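Long-range contact in thymidylate synthase A (Bacillus subtilis, PDB 1BKP), which catalyses the reductive methylation of dUMP to dTMP with methylenetetrahydrofolate, supplying a precursor for DNA synthesis: residues Ile56-Lys69 against Ile258-Asp270. Numbering follows the deposited sequence.
Sequences ILTTKKVAWKTAIK and IDDFKLINYKHGD
Ile258 pushes its CD1 methyl against the start of helix 64-75, where it meets Ile68 CG2 at 3.6 Å and, more loosely, the stem of Lys69; the amine of that lysine reaches away to the carbonyl of Met88. The same Ile68 serves Phe261 too: CG2 sits over one ring face, displaced toward the CD2 rim, while Ile68 CD1 rests on CB and CG of Phe261. Two residues on, Leu263 runs counter to Trp64 and lays CD2 over the five-membered ring, 3.6 Å from its centroid and 12° off the normal. Lys65 CG covers the opposite face, which leaves the indole between an aliphatic group of each segment, with the carbonyl of Phe261 at its edge. A chi1 of 73°, with CG wedged between N and C of the backbone, brings the indole to this strand. Strand 261-264 pairs with strand 243-246 in a small two-stranded antiparallel sheet, apart from the six-stranded mixed sheet of the thymidylate synthase fold, and runs nearly antiparallel to the helix. Past the strand, Tyr266 illustrates how one hydroxyl can tie down a loop: OH donates to Leu57 O at 2.7 Å, almost in line with the carbonyl, and accepts from Val62 N at 3.0 Å, bridging Leu57 and Val62 within the loop that leads into the helix. Ile56 CD1 lies off-centre against the phenol ring, 3.8 Å from Tyr266 CZ, and meets Leu263 CD2 tip to tip. Lys61 CB lies 3.6 Å from the centroid of the His268 ring, over its face, while His268 ND1 donates in the ring plane to Gly269 O, which would limit the imidazole's rotation. Gly269 N then binds Thr58 O at 2.8 Å, an acceptor that the CA of His268 also approaches.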
ATOM      1  N   ILE A  56      15.997   9.170  12.033  1.00 12.72           N
ATOM      2  CA  ILE A  56      15.451  10.197  12.891  1.00 13.22           C
ATOM      3  C   ILE A  56      16.050  11.497  12.451  1.00 13.29           C
ATOM      4  O   ILE A  56      17.142  11.542  11.797  1.00 14.99           O
ATOM      5  CB  ILE A  56      15.740   9.880  14.382  1.00 14.49           C
ATOM      6  CG1 ILE A  56      14.906  10.771  15.321  1.00 21.97           C
ATOM      7  CG2 ILE A  56      17.245   9.983  14.717  1.00 10.98           C
ATOM      8  CD1 ILE A  56      14.868  10.214  16.770  1.00 26.67           C
ATOM      9  N   LEU A  57      15.194  12.526  12.481  1.00 14.16           N
ATOM     10  CA  LEU A  57      15.685  13.839  12.055  1.00 16.58           C
ATOM     11  C   LEU A  57      16.644  14.443  13.073  1.00 14.91           C
ATOM     12  O   LEU A  57      16.448  14.233  14.281  1.00 15.33           O
ATOM     13  CB  LEU A  57      14.546  14.852  11.955  1.00 18.18           C
ATOM     14  CG  LEU A  57      13.474  14.644  10.856  1.00 24.12           C
ATOM     15  CD1 LEU A  57      12.711  16.004  10.686  1.00 23.26           C
ATOM     16  CD2 LEU A  57      14.198  14.124   9.530  1.00 22.25           C
ATOM     17  N   THR A  58      17.641  15.208  12.599  1.00 15.18           N
ATOM     18  CA  THR A  58      18.479  15.939  13.556  1.00 15.01           C
ATOM     19  C   THR A  58      18.264  17.479  13.409  1.00 17.56           C
ATOM     20  O   THR A  58      18.814  18.288  14.186  1.00 18.04           O
ATOM     21  CB  THR A  58      19.890  15.609  13.444  1.00  8.96           C
ATOM     22  OG1 THR A  58      20.410  16.048  12.176  1.00 11.99           O
ATOM     23  CG2 THR A  58      20.115  14.060  13.731  1.00 18.65           C
ATOM     24  N   THR A  59      17.508  17.891  12.394  1.00 16.92           N
ATOM     25  CA  THR A  59      17.281  19.315  12.199  1.00 20.64           C
ATOM     26  C   THR A  59      16.241  19.888  13.178  1.00 19.09           C
ATOM     27  O   THR A  59      16.008  21.080  13.207  1.00 19.71           O
ATOM     28  CB  THR A  59      16.937  19.711  10.745  1.00 17.67           C
ATOM     29  OG1 THR A  59      15.789  18.990  10.415  1.00 16.35           O
ATOM     30  CG2 THR A  59      18.127  19.366   9.733  1.00 14.62           C
ATOM     31  N   LYS A  60      15.540  19.003  13.878  1.00 17.82           N
ATOM     32  CA  LYS A  60      14.623  19.395  14.958  1.00 19.70           C
ATOM     33  C   LYS A  60      14.478  18.150  15.826  1.00 19.62           C
ATOM     34  O   LYS A  60      14.840  17.059  15.401  1.00 19.77           O
ATOM     35  CB  LYS A  60      13.243  19.829  14.438  1.00 24.93           C
ATOM     36  CG  LYS A  60      12.336  18.699  13.997  1.00 21.58           C
ATOM     37  CD  LYS A  60      10.915  19.112  13.825  1.00 19.45           C
ATOM     38  CE  LYS A  60      10.019  17.864  13.383  1.00 24.10           C
ATOM     39  NZ  LYS A  60       8.563  18.214  13.036  1.00 19.68           N
ATOM     40  N   LYS A  61      14.052  18.297  17.082  1.00 19.26           N
ATOM     41  CA  LYS A  61      13.941  17.129  17.917  1.00 21.64           C
ATOM     42  C   LYS A  61      12.637  16.383  17.642  1.00 22.53           C
ATOM     43  O   LYS A  61      11.588  16.984  17.534  1.00 26.54           O
ATOM     44  CB  LYS A  61      13.900  17.535  19.381  1.00 26.07           C
ATOM     45  CG  LYS A  61      13.733  16.384  20.302  1.00 27.35           C
ATOM     46  CD  LYS A  61      13.538  16.962  21.731  1.00 41.08           C
ATOM     47  CE  LYS A  61      13.508  15.855  22.780  1.00 56.36           C
ATOM     48  NZ  LYS A  61      14.816  15.190  22.959  1.00 62.75           N
ATOM     49  N   VAL A  62      12.699  15.088  17.480  1.00 18.41           N
ATOM     50  CA  VAL A  62      11.451  14.338  17.259  1.00 17.72           C
ATOM     51  C   VAL A  62      11.020  13.854  18.640  1.00 17.56           C
ATOM     52  O   VAL A  62      11.876  13.418  19.439  1.00 20.72           O
ATOM     53  CB  VAL A  62      11.718  13.123  16.334  1.00 18.28           C
ATOM     54  CG1 VAL A  62      10.502  12.164  16.316  1.00 18.99           C
ATOM     55  CG2 VAL A  62      11.985  13.653  14.857  1.00 18.05           C
ATOM     56  N   ALA A  63       9.720  13.692  18.827  1.00 14.82           N
ATOM     57  CA  ALA A  63       9.226  13.296  20.168  1.00 14.67           C
ATOM     58  C   ALA A  63       9.340  11.782  20.255  1.00 15.16           C
ATOM     59  O   ALA A  63       8.352  11.115  20.250  1.00 14.89           O
ATOM     60  CB  ALA A  63       7.789  13.710  20.261  1.00 13.36           C
ATOM     61  N   TRP A  64      10.559  11.268  20.358  1.00 18.23           N
ATOM     62  CA  TRP A  64      10.780   9.855  20.329  1.00 21.02           C
ATOM     63  C   TRP A  64      10.101   9.010  21.368  1.00 19.52           C
ATOM     64  O   TRP A  64       9.679   7.948  21.061  1.00 20.94           O
ATOM     65  CB  TRP A  64      12.276   9.596  20.269  1.00 23.78           C
ATOM     66  CG  TRP A  64      12.995   9.864  21.585  1.00 25.50           C
ATOM     67  CD1 TRP A  64      13.535  11.076  22.022  1.00 25.78           C
ATOM     68  CD2 TRP A  64      13.298   8.891  22.580  1.00 26.47           C
ATOM     69  NE1 TRP A  64      14.166  10.880  23.246  1.00 26.68           N
ATOM     70  CE2 TRP A  64      14.041   9.550  23.600  1.00 27.29           C
ATOM     71  CE3 TRP A  64      13.014   7.503  22.727  1.00 26.33           C
ATOM     72  CZ2 TRP A  64      14.491   8.868  24.722  1.00 25.91           C
ATOM     73  CZ3 TRP A  64      13.472   6.825  23.841  1.00 25.99           C
ATOM     74  CH2 TRP A  64      14.207   7.517  24.829  1.00 26.25           C
ATOM     75  N   LYS A  65      10.058   9.443  22.620  1.00 18.66           N
ATOM     76  CA  LYS A  65       9.382   8.688  23.694  1.00 17.18           C
ATOM     77  C   LYS A  65       7.890   8.549  23.456  1.00 18.17           C
ATOM     78  O   LYS A  65       7.331   7.489  23.663  1.00 18.72           O
ATOM     79  CB  LYS A  65       9.622   9.372  25.022  1.00 19.70           C
ATOM     80  CG  LYS A  65      10.976   9.094  25.614  1.00 35.02           C
ATOM     81  CD  LYS A  65      10.906   9.332  27.150  1.00 50.89           C
ATOM     82  CE  LYS A  65      12.261   9.404  27.803  1.00 54.56           C
ATOM     83  NZ  LYS A  65      12.165   9.956  29.171  1.00 51.58           N
ATOM     84  N   THR A  66       7.208   9.665  23.161  1.00 18.79           N
ATOM     85  CA  THR A  66       5.782   9.686  22.825  1.00 16.67           C
ATOM     86  C   THR A  66       5.499   8.744  21.628  1.00 11.57           C
ATOM     87  O   THR A  66       4.521   8.012  21.648  1.00 12.91           O
ATOM     88  CB  THR A  66       5.406  11.065  22.390  1.00 20.97           C
ATOM     89  OG1 THR A  66       5.728  11.907  23.496  1.00 26.56           O
ATOM     90  CG2 THR A  66       3.924  11.166  22.043  1.00 17.30           C
ATOM     91  N   ALA A  67       6.396   8.713  20.655  1.00 11.87           N
ATOM     92  CA  ALA A  67       6.193   7.804  19.492  1.00 11.44           C
ATOM     93  C   ALA A  67       6.195   6.352  19.916  1.00 12.68           C
ATOM     94  O   ALA A  67       5.348   5.563  19.409  1.00 13.51           O
ATOM     95  CB  ALA A  67       7.293   8.060  18.450  1.00 11.89           C
ATOM     96  N   ILE A  68       7.169   5.964  20.785  1.00 14.80           N
ATOM     97  CA  ILE A  68       7.194   4.604  21.301  1.00 14.21           C
ATOM     98  C   ILE A  68       6.007   4.301  22.185  1.00 13.99           C
ATOM     99  O   ILE A  68       5.439   3.203  22.104  1.00 14.82           O
ATOM    100  CB  ILE A  68       8.508   4.278  21.972  1.00 14.04           C
ATOM    101  CG1 ILE A  68       9.576   4.454  20.915  1.00 11.94           C
ATOM    102  CG2 ILE A  68       8.515   2.882  22.587  1.00 13.30           C
ATOM    103  CD1 ILE A  68      11.032   4.287  21.473  1.00 12.82           C
ATOM    104  N   LYS A  69       5.578   5.268  22.999  1.00 14.43           N
ATOM    105  CA  LYS A  69       4.361   5.009  23.809  1.00 13.83           C
ATOM    106  C   LYS A  69       3.120   4.698  22.983  1.00 13.48           C
ATOM    107  O   LYS A  69       2.363   3.736  23.346  1.00 14.86           O
ATOM    108  CB  LYS A  69       4.087   6.124  24.845  1.00 15.58           C
ATOM    109  CG  LYS A  69       5.092   6.151  25.992  1.00 15.72           C
ATOM    110  CD  LYS A  69       4.926   7.463  26.743  1.00 17.59           C
ATOM    111  CE  LYS A  69       5.813   7.497  27.968  1.00 32.61           C
ATOM    112  NZ  LYS A  69       5.742   8.836  28.613  1.00 44.18           N
ATOM    113  N   ILE A 258       8.412   0.905  28.169  1.00 20.81           N
ATOM    114  CA  ILE A 258       9.134   2.132  27.764  1.00 19.55           C
ATOM    115  C   ILE A 258      10.551   2.212  28.258  1.00 20.34           C
ATOM    116  O   ILE A 258      11.411   2.701  27.549  1.00 21.14           O
ATOM    117  CB  ILE A 258       8.266   3.432  28.084  1.00 17.49           C
ATOM    118  CG1 ILE A 258       8.859   4.629  27.379  1.00 23.75           C
ATOM    119  CG2 ILE A 258       8.111   3.645  29.534  1.00 15.95           C
ATOM    120  CD1 ILE A 258       8.852   4.460  25.793  1.00 24.57           C
ATOM    121  N   ASP A 259      10.855   1.659  29.442  1.00 21.70           N
ATOM    122  CA  ASP A 259      12.215   1.689  29.959  1.00 21.19           C
ATOM    123  C   ASP A 259      13.143   0.773  29.208  1.00 22.50           C
ATOM    124  O   ASP A 259      14.328   0.909  29.357  1.00 24.70           O
ATOM    125  CB  ASP A 259      12.189   1.350  31.453  1.00 26.73           C
ATOM    126  CG  ASP A 259      11.146   2.232  32.185  1.00 38.86           C
ATOM    127  OD1 ASP A 259      11.314   3.503  32.086  1.00 37.37           O
ATOM    128  OD2 ASP A 259      10.096   1.678  32.649  1.00 41.26           O
ATOM    129  N   ASP A 260      12.641   0.051  28.185  1.00 21.77           N
ATOM    130  CA  ASP A 260      13.573  -0.831  27.449  1.00 22.30           C
ATOM    131  C   ASP A 260      14.196  -0.142  26.202  1.00 22.24           C
ATOM    132  O   ASP A 260      14.857  -0.790  25.393  1.00 21.73           O
ATOM    133  CB  ASP A 260      12.872  -2.139  27.011  1.00 23.82           C
ATOM    134  CG  ASP A 260      12.521  -3.014  28.177  1.00 24.42           C
ATOM    135  OD1 ASP A 260      13.333  -3.142  29.092  1.00 28.53           O
ATOM    136  OD2 ASP A 260      11.421  -3.552  28.234  1.00 25.29           O
ATOM    137  N   PHE A 261      13.962   1.174  26.064  1.00 19.82           N
ATOM    138  CA  PHE A 261      14.405   1.892  24.887  1.00 19.76           C
ATOM    139  C   PHE A 261      15.138   3.154  25.340  1.00 22.01           C
ATOM    140  O   PHE A 261      14.612   3.873  26.128  1.00 25.12           O
ATOM    141  CB  PHE A 261      13.147   2.351  24.115  1.00 17.90           C
ATOM    142  CG  PHE A 261      12.297   1.203  23.592  1.00 15.43           C
ATOM    143  CD1 PHE A 261      12.627   0.577  22.406  1.00 16.54           C
ATOM    144  CD2 PHE A 261      11.241   0.760  24.304  1.00 16.57           C
ATOM    145  CE1 PHE A 261      11.881  -0.522  21.941  1.00 17.26           C
ATOM    146  CE2 PHE A 261      10.441  -0.347  23.865  1.00 17.92           C
ATOM    147  CZ  PHE A 261      10.795  -1.005  22.636  1.00 17.51           C
ATOM    148  N   LYS A 262      16.277   3.481  24.771  1.00 23.78           N
ATOM    149  CA  LYS A 262      16.938   4.703  25.170  1.00 26.19           C
ATOM    150  C   LYS A 262      17.716   5.137  23.928  1.00 25.25           C
ATOM    151  O   LYS A 262      18.329   4.302  23.279  1.00 25.11           O
ATOM    152  CB  LYS A 262      17.878   4.385  26.386  1.00 37.19           C
ATOM    153  CG  LYS A 262      19.247   4.966  26.336  1.00 55.06           C
ATOM    154  CD  LYS A 262      20.067   4.499  27.546  1.00 76.89           C
ATOM    155  CE  LYS A 262      21.126   5.543  27.955  1.00 93.02           C
ATOM    156  NZ  LYS A 262      21.693   5.284  29.326  1.00 97.33           N
ATOM    157  N   LEU A 263      17.608   6.421  23.581  1.00 22.72           N
ATOM    158  CA  LEU A 263      18.305   7.031  22.488  1.00 22.78           C
ATOM    159  C   LEU A 263      19.523   7.607  23.060  1.00 22.61           C
ATOM    160  O   LEU A 263      19.433   8.428  23.941  1.00 27.70           O
ATOM    161  CB  LEU A 263      17.477   8.171  21.982  1.00 24.53           C
ATOM    162  CG  LEU A 263      17.441   8.462  20.506  1.00 25.52           C
ATOM    163  CD1 LEU A 263      17.279   7.117  19.715  1.00 21.48           C
ATOM    164  CD2 LEU A 263      16.282   9.471  20.249  1.00 24.82           C
ATOM    165  N   ILE A 264      20.655   7.365  22.457  1.00 22.97           N
ATOM    166  CA  ILE A 264      21.900   7.817  22.995  1.00 24.67           C
ATOM    167  C   ILE A 264      22.594   8.733  22.065  1.00 24.97           C
ATOM    168  O   ILE A 264      22.802   8.440  20.898  1.00 25.81           O
ATOM    169  CB  ILE A 264      22.856   6.572  23.191  1.00 28.32           C
ATOM    170  CG1 ILE A 264      22.256   5.593  24.201  1.00 29.23           C
ATOM    171  CG2 ILE A 264      24.266   6.983  23.568  1.00 29.89           C
ATOM    172  CD1 ILE A 264      22.685   4.201  23.839  1.00 36.30           C
ATOM    173  N   ASN A 265      23.050   9.829  22.634  1.00 24.98           N
ATOM    174  CA  ASN A 265      23.796  10.846  21.893  1.00 23.18           C
ATOM    175  C   ASN A 265      22.890  11.523  20.830  1.00 19.62           C
ATOM    176  O   ASN A 265      23.348  11.888  19.741  1.00 21.81           O
ATOM    177  CB  ASN A 265      25.008  10.201  21.228  1.00 36.73           C
ATOM    178  CG  ASN A 265      25.903  11.204  20.562  1.00 69.97           C
ATOM    179  OD1 ASN A 265      26.309  12.202  21.162  1.00 77.09           O
ATOM    180  ND2 ASN A 265      26.178  10.975  19.284  1.00 82.85           N
ATOM    181  N   TYR A 266      21.659  11.813  21.220  1.00 18.00           N
ATOM    182  CA  TYR A 266      20.775  12.476  20.229  1.00 18.74           C
ATOM    183  C   TYR A 266      20.991  13.991  20.162  1.00 20.42           C
ATOM    184  O   TYR A 266      20.496  14.680  21.015  1.00 22.95           O
ATOM    185  CB  TYR A 266      19.335  12.174  20.580  1.00 17.52           C
ATOM    186  CG  TYR A 266      18.309  12.668  19.568  1.00 18.95           C
ATOM    187  CD1 TYR A 266      18.656  13.009  18.234  1.00 18.72           C
ATOM    188  CD2 TYR A 266      16.964  12.798  19.953  1.00 20.34           C
ATOM    189  CE1 TYR A 266      17.695  13.463  17.289  1.00 11.47           C
ATOM    190  CE2 TYR A 266      15.982  13.256  19.035  1.00 19.06           C
ATOM    191  CZ  TYR A 266      16.388  13.595  17.691  1.00 16.12           C
ATOM    192  OH  TYR A 266      15.449  14.094  16.822  1.00 16.87           O
ATOM    193  N   LYS A 267      21.771  14.500  19.204  1.00 19.40           N
ATOM    194  CA  LYS A 267      21.964  15.949  19.066  1.00 22.29           C
ATOM    195  C   LYS A 267      20.981  16.408  17.970  1.00 23.00           C
ATOM    196  O   LYS A 267      20.802  15.687  16.978  1.00 21.64           O
ATOM    197  CB  LYS A 267      23.373  16.284  18.570  1.00 27.54           C
ATOM    198  CG  LYS A 267      24.474  16.040  19.529  1.00 46.20           C
ATOM    199  CD  LYS A 267      25.779  16.402  18.812  1.00 66.81           C
ATOM    200  CE  LYS A 267      26.974  16.287  19.741  1.00 89.31           C
ATOM    201  NZ  LYS A 267      28.243  16.775  19.100  1.00100.00           N
ATOM    202  N   HIS A 268      20.385  17.577  18.113  1.00 21.18           N
ATOM    203  CA  HIS A 268      19.410  18.043  17.106  1.00 20.18           C
ATOM    204  C   HIS A 268      19.324  19.580  17.182  1.00 21.38           C
ATOM    205  O   HIS A 268      19.856  20.148  18.151  1.00 20.19           O
ATOM    206  CB  HIS A 268      18.074  17.471  17.480  1.00 19.81           C
ATOM    207  CG  HIS A 268      17.711  17.755  18.905  1.00 21.71           C
ATOM    208  ND1 HIS A 268      17.172  18.975  19.304  1.00 23.64           N
ATOM    209  CD2 HIS A 268      17.790  17.001  20.023  1.00 22.01           C
ATOM    210  CE1 HIS A 268      16.946  18.959  20.601  1.00 23.10           C
ATOM    211  NE2 HIS A 268      17.319  17.780  21.066  1.00 22.97           N
ATOM    212  N   GLY A 269      18.726  20.222  16.167  1.00 18.65           N
ATOM    213  CA  GLY A 269      18.598  21.701  16.175  1.00 17.16           C
ATOM    214  C   GLY A 269      17.498  22.159  17.147  1.00 16.19           C
ATOM    215  O   GLY A 269      16.817  21.366  17.841  1.00 15.25           O
ATOM    216  N   ASP A 270      17.477  23.451  17.348  1.00 17.80           N
ATOM    217  CA  ASP A 270      16.527  24.112  18.262  1.00 18.59           C
ATOM    218  C   ASP A 270      15.045  24.025  17.886  1.00 19.09           C
ATOM    219  O   ASP A 270      14.668  23.896  16.685  1.00 20.65           O
ATOM    220  CB  ASP A 270      16.976  25.561  18.439  1.00 20.68           C
ATOM    221  CG  ASP A 270      18.342  25.681  19.191  1.00 22.31           C
ATOM    222  OD1 ASP A 270      18.751  24.733  19.903  1.00 20.79           O
ATOM    223  OD2 ASP A 270      18.990  26.734  19.098  1.00 30.73           O
TER
HETATM  224  O   HOH W   1      12.746  21.106  17.493  1.00 44.85           O